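Local coordinates for dipeptide transport protein DPPA (Bacillus subtilis, PDB 1HI9), which hydrolyses N-terminal residues from peptides containing D-amino acids, as a zinc-dependent aminopeptidase that assembles into a self-compartmentalizing decamer, at residues 7-13 with 34-39; 100-104 with 133-138; 105-109 with 120-124; 111-115 with 176-182. The contacts are given in a common frame with arbitrary orientation. Residue numbers count along the deposited sequence, not the author numbering.

Contact 1: 7-13 with 34-39; sequences VDMEGIS and IMTEEA. With ZN (zinc ion), chain G; ZN (zinc ion), chain F.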
loop_
_atom_site.group_PDB
_atom_site.type_symbol
_atom_site.label_atom_id
_atom_site.label_comp_id
_atom_site.label_asym_id
_atom_site.label_seq_id
_atom_site.Cartn_x
_atom_site.Cartn_y
_atom_site.Cartn_z
ATOM N N VAL A 7 14.983 12.815 -30.691
ATOM C CA VAL A 7 14.185 11.599 -30.648
ATOM C C VAL A 7 13.101 11.591 -29.575
ATOM O O VAL A 7 13.393 11.648 -28.380
ATOM C CB VAL A 7 15.074 10.350 -30.426
ATOM C CG1 VAL A 7 14.260 9.087 -30.686
ATOM C CG2 VAL A 7 16.291 10.403 -31.337
ATOM N N ASP A 8 11.848 11.512 -30.020
ATOM C CA ASP A 8 10.699 11.448 -29.128
ATOM C C ASP A 8 10.280 9.975 -29.085
ATOM O O ASP A 8 10.890 9.138 -29.757
ATOM C CB ASP A 8 9.555 12.309 -29.674
ATOM C CG ASP A 8 8.690 12.895 -28.578
ATOM O OD1 ASP A 8 8.866 12.520 -27.403
ATOM O OD2 ASP A 8 7.826 13.736 -28.892
ATOM N N MET A 9 9.241 9.654 -28.320
ATOM C CA MET A 9 8.801 8.256 -28.207
ATOM C C MET A 9 7.453 7.868 -28.799
ATOM O O MET A 9 7.326 6.790 -29.371
ATOM C CB MET A 9 8.775 7.834 -26.740
ATOM C CG MET A 9 9.889 6.903 -26.342
ATOM S SD MET A 9 9.622 6.233 -24.721
ATOM C CE MET A 9 9.700 4.508 -25.051
ATOM N N GLU A 10 6.443 8.719 -28.632
ATOM C CA GLU A 10 5.103 8.402 -29.109
ATOM C C GLU A 10 5.031 7.983 -30.569
ATOM O O GLU A 10 4.192 7.166 -30.947
ATOM C CB GLU A 10 4.153 9.574 -28.874
ATOM C CG GLU A 10 3.841 9.846 -27.411
ATOM C CD GLU A 10 4.925 10.644 -26.710
ATOM O OE1 GLU A 10 5.941 10.963 -27.357
ATOM O OE2 GLU A 10 4.756 10.959 -25.511
ATOM N N GLY A 11 5.911 8.542 -31.384
ATOM C CA GLY A 11 5.918 8.213 -32.790
ATOM C C GLY A 11 6.799 7.036 -33.154
ATOM O O GLY A 11 6.860 6.652 -34.316
ATOM N N ILE A 12 7.493 6.453 -32.180
ATOM C CA ILE A 12 8.348 5.311 -32.466
ATOM C C ILE A 12 7.493 4.190 -33.031
ATOM O O ILE A 12 6.307 4.047 -32.694
ATOM C CB ILE A 12 9.069 4.816 -31.208
ATOM C CG1 ILE A 12 10.063 5.873 -30.745
ATOM C CG2 ILE A 12 9.782 3.512 -31.489
ATOM C CD1 ILE A 12 11.105 6.235 -31.775
ATOM N N SER A 13 8.101 3.386 -33.890
ATOM C CA SER A 13 7.361 2.311 -34.527
ATOM C C SER A 13 6.942 1.208 -33.570
ATOM O O SER A 13 7.629 0.935 -32.594
ATOM C CB SER A 13 8.180 1.731 -35.671
ATOM O OG SER A 13 9.433 1.307 -35.203
ATOM N N ILE A 34 13.076 -0.605 -28.231
ATOM C CA ILE A 34 12.698 -0.372 -29.621
ATOM C C ILE A 34 13.117 1.041 -30.048
ATOM O O ILE A 34 13.621 1.244 -31.153
ATOM C CB ILE A 34 11.177 -0.560 -29.792
ATOM C CG1 ILE A 34 10.820 -2.009 -29.451
ATOM C CG2 ILE A 34 10.744 -0.201 -31.218
ATOM C CD1 ILE A 34 9.339 -2.266 -29.261
ATOM N N MET A 35 12.917 2.008 -29.155
ATOM C CA MET A 35 13.276 3.399 -29.416
ATOM C C MET A 35 14.767 3.557 -29.703
ATOM O O MET A 35 15.159 4.250 -30.636
ATOM C CB MET A 35 12.910 4.270 -28.215
ATOM C CG MET A 35 13.335 5.729 -28.347
ATOM S SD MET A 35 13.022 6.645 -26.841
ATOM C CE MET A 35 13.209 8.316 -27.367
ATOM N N THR A 36 15.594 2.927 -28.875
ATOM C CA THR A 36 17.032 3.006 -29.052
ATOM C C THR A 36 17.430 2.379 -30.384
ATOM O O THR A 36 18.230 2.940 -31.132
ATOM C CB THR A 36 17.762 2.300 -27.905
ATOM O OG1 THR A 36 17.441 2.958 -26.675
ATOM C CG2 THR A 36 19.275 2.343 -28.116
ATOM N N GLU A 37 16.851 1.227 -30.697
ATOM C CA GLU A 37 17.176 0.567 -31.948
ATOM C C GLU A 37 16.705 1.360 -33.153
ATOM O O GLU A 37 17.397 1.401 -34.171
ATOM C CB GLU A 37 16.601 -0.843 -31.952
ATOM C CG GLU A 37 17.285 -1.713 -30.913
ATOM C CD GLU A 37 16.809 -3.137 -30.924
ATOM O OE1 GLU A 37 15.578 -3.357 -30.823
ATOM O OE2 GLU A 37 17.668 -4.037 -31.030
ATOM N N GLU A 38 15.544 2.001 -33.034
ATOM C CA GLU A 38 15.008 2.810 -34.121
ATOM C C GLU A 38 15.989 3.929 -34.442
ATOM O O GLU A 38 16.275 4.195 -35.602
ATOM C CB GLU A 38 13.650 3.412 -33.737
ATOM C CG GLU A 38 13.084 4.359 -34.795
ATOM C CD GLU A 38 11.575 4.197 -34.988
ATOM O OE1 GLU A 38 11.104 3.053 -35.136
ATOM O OE2 GLU A 38 10.854 5.214 -35.011
ATOM N N ALA A 39 16.507 4.568 -33.401
ATOM C CA ALA A 39 17.465 5.643 -33.579
ATOM C C ALA A 39 18.753 5.126 -34.228
ATOM O O ALA A 39 19.355 5.817 -35.054
ATOM C CB ALA A 39 17.782 6.300 -32.229
HETATM ZN ZN ZN G . 7.047 12.461 -26.021
HETATM ZN ZN ZN F . 6.280 14.727 -28.062
HETATM O O HOH W 1 9.673 7.279 -35.745
HETATM O O HOH W 2 6.246 14.879 -25.967
#

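Contact 2: 100-104 with 133-138; sequences FLGYH and ELGLNA. With ZN (zinc ion), chain F.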
loop_
_atom_site.group_PDB
_atom_site.type_symbol
_atom_site.label_atom_id
_atom_site.label_comp_id
_atom_site.label_asym_id
_atom_site.label_seq_id
_atom_site.Cartn_x
_atom_site.Cartn_y
_atom_site.Cartn_z
ATOM N N PHE A 100 14.158 14.663 -37.030
ATOM C CA PHE A 100 13.211 14.424 -35.939
ATOM C C PHE A 100 12.722 12.984 -36.039
ATOM O O PHE A 100 12.168 12.588 -37.065
ATOM C CB PHE A 100 12.024 15.391 -36.040
ATOM C CG PHE A 100 12.393 16.842 -35.866
ATOM C CD1 PHE A 100 11.428 17.837 -36.010
ATOM C CD2 PHE A 100 13.684 17.222 -35.541
ATOM C CE1 PHE A 100 11.751 19.177 -35.830
ATOM C CE2 PHE A 100 14.007 18.556 -35.360
ATOM C CZ PHE A 100 13.041 19.534 -35.504
ATOM N N LEU A 101 12.922 12.214 -34.972
ATOM C CA LEU A 101 12.543 10.796 -34.936
ATOM C C LEU A 101 11.512 10.487 -33.860
ATOM O O LEU A 101 11.565 11.033 -32.760
ATOM C CB LEU A 101 13.784 9.940 -34.672
ATOM C CG LEU A 101 14.012 8.660 -35.470
ATOM C CD1 LEU A 101 15.207 7.943 -34.867
ATOM C CD2 LEU A 101 12.797 7.759 -35.457
ATOM N N GLY A 102 10.590 9.587 -34.179
ATOM C CA GLY A 102 9.568 9.212 -33.226
ATOM C C GLY A 102 8.626 10.339 -32.865
ATOM O O GLY A 102 8.100 10.385 -31.749
ATOM N N TYR A 103 8.414 11.259 -33.801
ATOM C CA TYR A 103 7.511 12.366 -33.547
ATOM C C TYR A 103 6.047 11.978 -33.699
ATOM O O TYR A 103 5.703 10.944 -34.281
ATOM C CB TYR A 103 7.861 13.545 -34.452
ATOM C CG TYR A 103 8.901 14.463 -33.835
ATOM C CD1 TYR A 103 10.080 13.950 -33.296
ATOM C CD2 TYR A 103 8.696 15.832 -33.770
ATOM C CE1 TYR A 103 11.025 14.788 -32.700
ATOM C CE2 TYR A 103 9.634 16.676 -33.180
ATOM C CZ TYR A 103 10.789 16.153 -32.647
ATOM O OH TYR A 103 11.689 16.997 -32.048
ATOM N N HIS A 104 5.187 12.829 -33.156
ATOM C CA HIS A 104 3.745 12.599 -33.174
ATOM C C HIS A 104 3.013 13.864 -33.569
ATOM O O HIS A 104 3.606 14.926 -33.639
ATOM C CB HIS A 104 3.287 12.154 -31.777
ATOM C CG HIS A 104 3.736 13.080 -30.689
ATOM N ND1 HIS A 104 3.127 14.290 -30.438
ATOM C CD2 HIS A 104 4.775 12.997 -29.824
ATOM C CE1 HIS A 104 3.765 14.914 -29.464
ATOM N NE2 HIS A 104 4.769 14.148 -29.074
ATOM N N GLU A 133 4.942 20.425 -31.184
ATOM C CA GLU A 133 6.356 20.227 -30.874
ATOM C C GLU A 133 7.171 20.294 -32.162
ATOM O O GLU A 133 8.226 20.927 -32.222
ATOM C CB GLU A 133 6.564 18.859 -30.213
ATOM C CG GLU A 133 6.066 18.780 -28.783
ATOM C CD GLU A 133 5.958 17.358 -28.274
ATOM O OE1 GLU A 133 6.866 16.547 -28.559
ATOM O OE2 GLU A 133 4.969 17.047 -27.580
ATOM N N LEU A 134 6.660 19.633 -33.194
ATOM C CA LEU A 134 7.323 19.588 -34.486
ATOM C C LEU A 134 7.603 20.990 -35.012
ATOM O O LEU A 134 8.733 21.307 -35.384
ATOM C CB LEU A 134 6.451 18.816 -35.466
ATOM C CG LEU A 134 7.136 18.307 -36.720
ATOM C CD1 LEU A 134 6.314 17.158 -37.299
ATOM C CD2 LEU A 134 7.293 19.439 -37.711
ATOM N N GLY A 135 6.570 21.825 -35.013
ATOM C CA GLY A 135 6.704 23.180 -35.505
ATOM C C GLY A 135 7.630 24.021 -34.667
ATOM O O GLY A 135 8.532 24.656 -35.206
ATOM N N LEU A 136 7.421 24.040 -33.356
ATOM C CA LEU A 136 8.287 24.829 -32.492
ATOM C C LEU A 136 9.749 24.418 -32.646
ATOM O O LEU A 136 10.625 25.275 -32.733
ATOM C CB LEU A 136 7.879 24.684 -31.024
ATOM C CG LEU A 136 6.656 25.459 -30.536
ATOM C CD1 LEU A 136 6.492 25.226 -29.023
ATOM C CD2 LEU A 136 6.816 26.947 -30.824
ATOM N N ASN A 137 10.017 23.114 -32.678
ATOM C CA ASN A 137 11.396 22.663 -32.804
ATOM C C ASN A 137 11.982 23.041 -34.171
ATOM O O ASN A 137 13.173 23.361 -34.285
ATOM C CB ASN A 137 11.507 21.151 -32.566
ATOM C CG ASN A 137 11.004 20.732 -31.185
ATOM O OD1 ASN A 137 10.896 21.552 -30.268
ATOM N ND2 ASN A 137 10.707 19.457 -31.032
ATOM N N ALA A 138 11.136 23.034 -35.200
ATOM C CA ALA A 138 11.586 23.392 -36.534
ATOM C C ALA A 138 11.954 24.870 -36.542
ATOM O O ALA A 138 12.967 25.267 -37.122
ATOM C CB ALA A 138 10.491 23.103 -37.561
HETATM ZN ZN ZN F . 6.280 14.727 -28.062
HETATM O O HOH W 2 6.246 14.879 -25.967
#

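Contact 3: 105-109 with 120-124; sequences ARAST and GVRHF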
loop_
_atom_site.group_PDB
_atom_site.type_symbol
_atom_site.label_atom_id
_atom_site.label_comp_id
_atom_site.label_asym_id
_atom_site.label_seq_id
_atom_site.Cartn_x
_atom_site.Cartn_y
_atom_site.Cartn_z
ATOM N N ALA A 105 1.712 13.726 -33.805
ATOM C CA ALA A 105 0.870 14.840 -34.193
ATOM C C ALA A 105 0.684 15.814 -33.037
ATOM O O ALA A 105 0.756 15.428 -31.855
ATOM C CB ALA A 105 -0.469 14.322 -34.652
ATOM N N ARG A 106 0.442 17.079 -33.383
ATOM C CA ARG A 106 0.230 18.125 -32.377
ATOM C C ARG A 106 -1.134 17.924 -31.719
ATOM O O ARG A 106 -1.993 17.219 -32.249
ATOM C CB ARG A 106 0.330 19.521 -33.020
ATOM C CG ARG A 106 -0.682 19.829 -34.150
ATOM C CD ARG A 106 -0.383 21.187 -34.791
ATOM N NE ARG A 106 -1.176 21.478 -35.992
ATOM C CZ ARG A 106 -2.378 22.049 -35.991
ATOM N NH1 ARG A 106 -2.960 22.405 -34.850
ATOM N NH2 ARG A 106 -2.993 22.262 -37.143
ATOM N N ALA A 107 -1.323 18.538 -30.562
ATOM C CA ALA A 107 -2.569 18.424 -29.806
ATOM C C ALA A 107 -3.815 18.814 -30.593
ATOM O O ALA A 107 -3.749 19.621 -31.519
ATOM C CB ALA A 107 -2.478 19.281 -28.549
ATOM N N SER A 108 -4.941 18.216 -30.223
ATOM C CA SER A 108 -6.220 18.518 -30.839
ATOM C C SER A 108 -6.397 18.052 -32.285
ATOM O O SER A 108 -7.355 18.446 -32.939
ATOM C CB SER A 108 -6.469 20.030 -30.749
ATOM O OG SER A 108 -6.338 20.483 -29.412
ATOM N N THR A 109 -5.492 17.223 -32.793
ATOM C CA THR A 109 -5.627 16.736 -34.164
ATOM C C THR A 109 -5.512 15.202 -34.210
ATOM O O THR A 109 -5.070 14.571 -33.241
ATOM C CB THR A 109 -4.551 17.345 -35.090
ATOM O OG1 THR A 109 -3.265 16.814 -34.752
ATOM C CG2 THR A 109 -4.510 18.866 -34.939
ATOM N N GLY A 120 -2.082 19.438 -20.999
ATOM C CA GLY A 120 -2.862 20.655 -20.904
ATOM C C GLY A 120 -2.933 21.621 -22.077
ATOM O O GLY A 120 -3.795 22.500 -22.084
ATOM N N VAL A 121 -2.059 21.499 -23.070
ATOM C CA VAL A 121 -2.140 22.452 -24.166
ATOM C C VAL A 121 -2.985 21.947 -25.321
ATOM O O VAL A 121 -2.960 20.758 -25.669
ATOM C CB VAL A 121 -0.754 22.848 -24.731
ATOM C CG1 VAL A 121 0.217 23.140 -23.604
ATOM C CG2 VAL A 121 -0.235 21.766 -25.642
ATOM N N ARG A 122 -3.755 22.853 -25.909
ATOM C CA ARG A 122 -4.583 22.496 -27.050
ATOM C C ARG A 122 -3.908 22.939 -28.329
ATOM O O ARG A 122 -3.950 22.222 -29.322
ATOM C CB ARG A 122 -5.964 23.133 -26.939
ATOM C CG ARG A 122 -6.965 22.258 -26.219
ATOM C CD ARG A 122 -8.289 22.947 -26.157
ATOM N NE ARG A 122 -8.819 23.302 -27.480
ATOM C CZ ARG A 122 -9.428 22.452 -28.300
ATOM N NH1 ARG A 122 -9.587 21.183 -27.949
ATOM N NH2 ARG A 122 -9.902 22.875 -29.459
ATOM N N HIS A 123 -3.288 24.117 -28.297
ATOM C CA HIS A 123 -2.586 24.649 -29.462
ATOM C C HIS A 123 -1.428 25.568 -29.082
ATOM O O HIS A 123 -1.463 26.258 -28.063
ATOM C CB HIS A 123 -3.530 25.465 -30.366
ATOM C CG HIS A 123 -4.595 24.659 -31.039
ATOM N ND1 HIS A 123 -5.928 24.763 -30.709
ATOM C CD2 HIS A 123 -4.521 23.722 -32.015
ATOM C CE1 HIS A 123 -6.633 23.923 -31.447
ATOM N NE2 HIS A 123 -5.801 23.279 -32.249
ATOM N N PHE A 124 -0.405 25.562 -29.925
ATOM C CA PHE A 124 0.754 26.427 -29.788
ATOM C C PHE A 124 0.655 27.345 -31.007
ATOM O O PHE A 124 0.250 26.904 -32.088
ATOM C CB PHE A 124 2.055 25.628 -29.887
ATOM C CG PHE A 124 2.526 25.044 -28.583
ATOM C CD1 PHE A 124 3.401 23.951 -28.572
ATOM C CD2 PHE A 124 2.129 25.594 -27.372
ATOM C CE1 PHE A 124 3.863 23.414 -27.374
ATOM C CE2 PHE A 124 2.584 25.067 -26.175
ATOM C CZ PHE A 124 3.456 23.975 -26.172
#

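Contact 4: 111-115 with 176-182; sequences GVMSH and TISRSAV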
loop_
_atom_site.group_PDB
_atom_site.type_symbol
_atom_site.label_atom_id
_atom_site.label_comp_id
_atom_site.label_asym_id
_atom_site.label_seq_id
_atom_site.Cartn_x
_atom_site.Cartn_y
_atom_site.Cartn_z
ATOM N N GLY A 111 -4.180 11.474 -34.845
ATOM C CA GLY A 111 -2.823 10.984 -34.674
ATOM C C GLY A 111 -2.665 10.264 -33.347
ATOM O O GLY A 111 -3.191 10.696 -32.313
ATOM N N VAL A 112 -1.950 9.147 -33.378
ATOM C CA VAL A 112 -1.718 8.366 -32.174
ATOM C C VAL A 112 -0.993 9.203 -31.112
ATOM O O VAL A 112 -0.033 9.910 -31.414
ATOM C CB VAL A 112 -0.895 7.099 -32.495
ATOM C CG1 VAL A 112 0.454 7.491 -33.064
ATOM C CG2 VAL A 112 -0.746 6.246 -31.245
ATOM N N MET A 113 -1.480 9.125 -29.873
ATOM C CA MET A 113 -0.908 9.850 -28.740
ATOM C C MET A 113 -0.638 11.322 -29.019
ATOM O O MET A 113 0.365 11.871 -28.577
ATOM C CB MET A 113 0.375 9.160 -28.279
ATOM C CG MET A 113 0.135 7.722 -27.836
ATOM S SD MET A 113 1.645 6.868 -27.252
ATOM C CE MET A 113 1.599 7.391 -25.623
ATOM N N SER A 114 -1.546 11.958 -29.750
ATOM C CA SER A 114 -1.403 13.370 -30.089
ATOM C C SER A 114 -1.402 14.277 -28.849
ATOM O O SER A 114 -2.207 14.105 -27.931
ATOM C CB SER A 114 -2.538 13.801 -31.019
ATOM O OG SER A 114 -3.787 13.669 -30.371
ATOM N N HIS A 115 -0.485 15.238 -28.839
ATOM C CA HIS A 115 -0.374 16.211 -27.752
ATOM C C HIS A 115 0.767 17.154 -28.083
ATOM O O HIS A 115 1.448 16.958 -29.083
ATOM C CB HIS A 115 -0.096 15.524 -26.414
ATOM C CG HIS A 115 1.253 14.881 -26.342
ATOM N ND1 HIS A 115 1.544 13.691 -26.974
ATOM C CD2 HIS A 115 2.404 15.286 -25.757
ATOM C CE1 HIS A 115 2.813 13.388 -26.778
ATOM N NE2 HIS A 115 3.358 14.339 -26.041
ATOM N N THR A 176 -1.900 5.664 -38.124
ATOM C CA THR A 176 -2.796 5.959 -37.011
ATOM C C THR A 176 -4.232 5.500 -37.279
ATOM O O THR A 176 -4.785 5.778 -38.338
ATOM C CB THR A 176 -2.808 7.473 -36.718
ATOM O OG1 THR A 176 -1.571 7.850 -36.101
ATOM C CG2 THR A 176 -3.980 7.838 -35.816
ATOM N N ILE A 177 -4.817 4.788 -36.323
ATOM C CA ILE A 177 -6.198 4.340 -36.431
ATOM C C ILE A 177 -7.032 5.116 -35.396
ATOM O O ILE A 177 -8.180 5.484 -35.660
ATOM C CB ILE A 177 -6.319 2.817 -36.195
ATOM C CG1 ILE A 177 -5.612 2.070 -37.339
ATOM C CG2 ILE A 177 -7.797 2.397 -36.124
ATOM C CD1 ILE A 177 -5.605 0.545 -37.183
ATOM N N SER A 178 -6.444 5.365 -34.226
ATOM C CA SER A 178 -7.084 6.133 -33.152
ATOM C C SER A 178 -5.965 6.756 -32.321
ATOM O O SER A 178 -4.781 6.566 -32.617
ATOM C CB SER A 178 -7.958 5.249 -32.258
ATOM O OG SER A 178 -7.206 4.626 -31.241
ATOM N N ARG A 179 -6.322 7.503 -31.288
ATOM C CA ARG A 179 -5.295 8.125 -30.468
ATOM C C ARG A 179 -4.490 7.072 -29.687
ATOM O O ARG A 179 -3.418 7.365 -29.172
ATOM C CB ARG A 179 -5.925 9.144 -29.513
ATOM C CG ARG A 179 -4.927 10.063 -28.813
ATOM C CD ARG A 179 -5.626 11.329 -28.380
ATOM N NE ARG A 179 -4.766 12.240 -27.649
ATOM C CZ ARG A 179 -4.492 12.131 -26.356
ATOM N NH1 ARG A 179 -5.015 11.134 -25.654
ATOM N NH2 ARG A 179 -3.720 13.039 -25.758
ATOM N N SER A 180 -4.997 5.843 -29.614
ATOM C CA SER A 180 -4.291 4.783 -28.901
ATOM C C SER A 180 -4.292 3.473 -29.677
ATOM O O SER A 180 -4.398 2.388 -29.096
ATOM C CB SER A 180 -4.920 4.557 -27.521
ATOM O OG SER A 180 -6.285 4.190 -27.639
ATOM N N ALA A 181 -4.189 3.577 -30.998
ATOM C CA ALA A 181 -4.195 2.392 -31.859
ATOM C C ALA A 181 -3.539 2.689 -33.194
ATOM O O ALA A 181 -3.747 3.751 -33.780
ATOM C CB ALA A 181 -5.626 1.916 -32.079
ATOM N N VAL A 182 -2.751 1.746 -33.680
ATOM C CA VAL A 182 -2.078 1.940 -34.949
ATOM C C VAL A 182 -1.858 0.639 -35.703
ATOM O O VAL A 182 -1.953 -0.452 -35.142
ATOM C CB VAL A 182 -0.696 2.616 -34.759
ATOM C CG1 VAL A 182 -0.862 4.014 -34.179
ATOM C CG2 VAL A 182 0.175 1.767 -33.855
#

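Contact 1: 7-13 with 34-39
The loop at the C-terminal end of strand 2-7, an inner strand of the largely parallel sheet, carries zinc ligands, and helix 28-48 packs against it. Met-35 is the main helix residue here. Its side chain is fully extended, with all three chi angles t, so CE reaches 3.6 Å from Val-7 CG1 and SD lies 3.2 Å from Met-9 CG. Ile-12 closes the type I turn from Met-9 to Ile-12. Its m, m rotamer places CG2 3.8 Å from Ile-34 CG2 and CG1 4.1 Å from Met-35 CG. Asp-8 points its CB away from the helix. It bridges two zinc ions, with OD1 on one and OD2 on the other, while Glu-10 OE1 binds the first. Val-7, Met-9 and Ile-12 give the loop an apolar patch toward the helix. Ser-13 N donates a hydrogen bond to Glu-38 OE1 at 3.3 Å. Glu-38 is salt-bridged to Arg-190 as well. Water 1 joins Gly-11 O, at 3.2 Å, to Glu-38 OE2, at 2.5 Å.

Contact 2: 100-104 with 133-138
Glu-133 opens the helical segment and supplies a zinc ligand. Its OE1 binds the metal at 2.0 Å, and His-104 NE2 binds the same ion at 1.9 Å. The loop following strand 97-103 and the start of helix 133-143 are therefore joined through one zinc, which Asp-8 and water 2 also bind. Glu-133 OE2 accepts a hydrogen bond from water 2 at 3.0 Å and another from Met-117 N. Leu-134 comes next and packs between two rings: its CB is 4.1 Å from Tyr-103 CD2, and its CG is 4.4 Å from Phe-100 CD1. One turn on from Glu-133, Asn-137 ND2 donates to Tyr-103 OH at 2.8 Å. That hydroxyl also bonds Ser-6, and Asn-137 OD1 bonds Tyr-258. Asn-137 CB lies 3.7 Å from Phe-100 CZ. Ala-138 adds a light apolar touch, its CB 4.5 Å from Phe-100 CE1. Helix 133-143 thus lies against the C-terminal end of strand 97-103, with Leu-134 and Ala-138 also touching strand 148-152, the next strand of the mixed sheet.

Contact 3: 105-109 with 120-124
A type II beta turn from Arg-106 to Thr-109 packs against a classic beta bulge, in which Arg-122 and His-123 both face Glu-222 on strand 218-223. The contact joins the loop after the mixed sheet to the antiparallel sheet. Ala-105 hydrogen-bonds through its backbone to His-115, the active-site residue. Arg-106 then sends its guanidinium edge to the imidazole edge of His-123, with NH1 3.5 Å from CD2. Ala-107 sets its methyl against the opposing backbone: CB is 3.3 Å from Val-121 O and 3.4 Å from Arg-122 O. Ser-108, with positive phi as expected at the third position of this turn, lays its OG over one face of the His-123 ring and one face of the Arg-122 guanidinium. Arg-122 has its main polar partner in Glu-222, a salt bridge. Ser-108 also packs on Ala-224 of a neighbouring subunit. Thr-109 ends the turn, and its OG1 donates to Arg-106 O at 2.8 Å. The hydrogen bond between the segments runs from Ser-108 OG to Arg-122 O at 3.0 Å.

Contact 4: 111-115 with 176-182
Backbone groups provide the first set of hydrogen bonds. Met-113 N donates to Arg-179 O at 2.7 Å, close to straight. Val-112 N donates to Thr-176 OG1 at 3.0 Å; this hydroxyl also bonds Asp-154. Within 176-182, Ser-178 OG accepts from Ser-180 N at 3.0 Å, an ST turn. A strand of another subunit pairs with Ala-181 and Val-182. The two segments come very near here, with Val-112 CA 4.0 Å from Arg-179 CA. Val-112 CA adds a CA-H...O contact to Ser-178 O at 3.6 Å.

The guanidinium of Arg-179 makes the second set. NH2 donates to Ser-114 O at 2.9 Å, and NE to Ser-114 OG at 3.2 Å. The bond from NE to Ser-114 O, also 3.2 Å, is weak. NH1 turns to Phe-273 O of a neighbouring subunit.

Apolar packing is local. Val-112 CB meets Val-182 CG1 at 3.5 Å, and Gly-111 CA lies 3.5 Å from Thr-176 CG2.

His-115 is the active-site nucleophile. Its ND1 donates to Met-113 O at 2.7 Å, which implies a proton on ND1. Met-113 and Ser-114, just before it, are both hydrogen-bonded to Arg-179. The chemistry thus ties the backbone leading to the catalytic histidine to a turn at the subunit interface.

Contact 1 closes before the other three open. Contact 3 is nested inside the loop closed by contact 2, while contact 4 crosses both in sequence. Contacts 1 and 2 have centres 13 Å apart. They share one zinc, and Asp-8 N, just past strand 2-7, bonds Leu-101 O on neighbouring strand 97-103. Contact 4 reaches strand 181-184, the last of that mixed sheet within this chain, where it continues into another subunit. Contact 3 leads to the antiparallel sheet. His-115 of contact 4 stacks on His-104 of contact 2 and packs against Glu-10 of contact 1. Loops from separate parts of the chain thus converge on the dizinc active site, and contacts 1, 3 and 4 all touch the same neighbouring subunit.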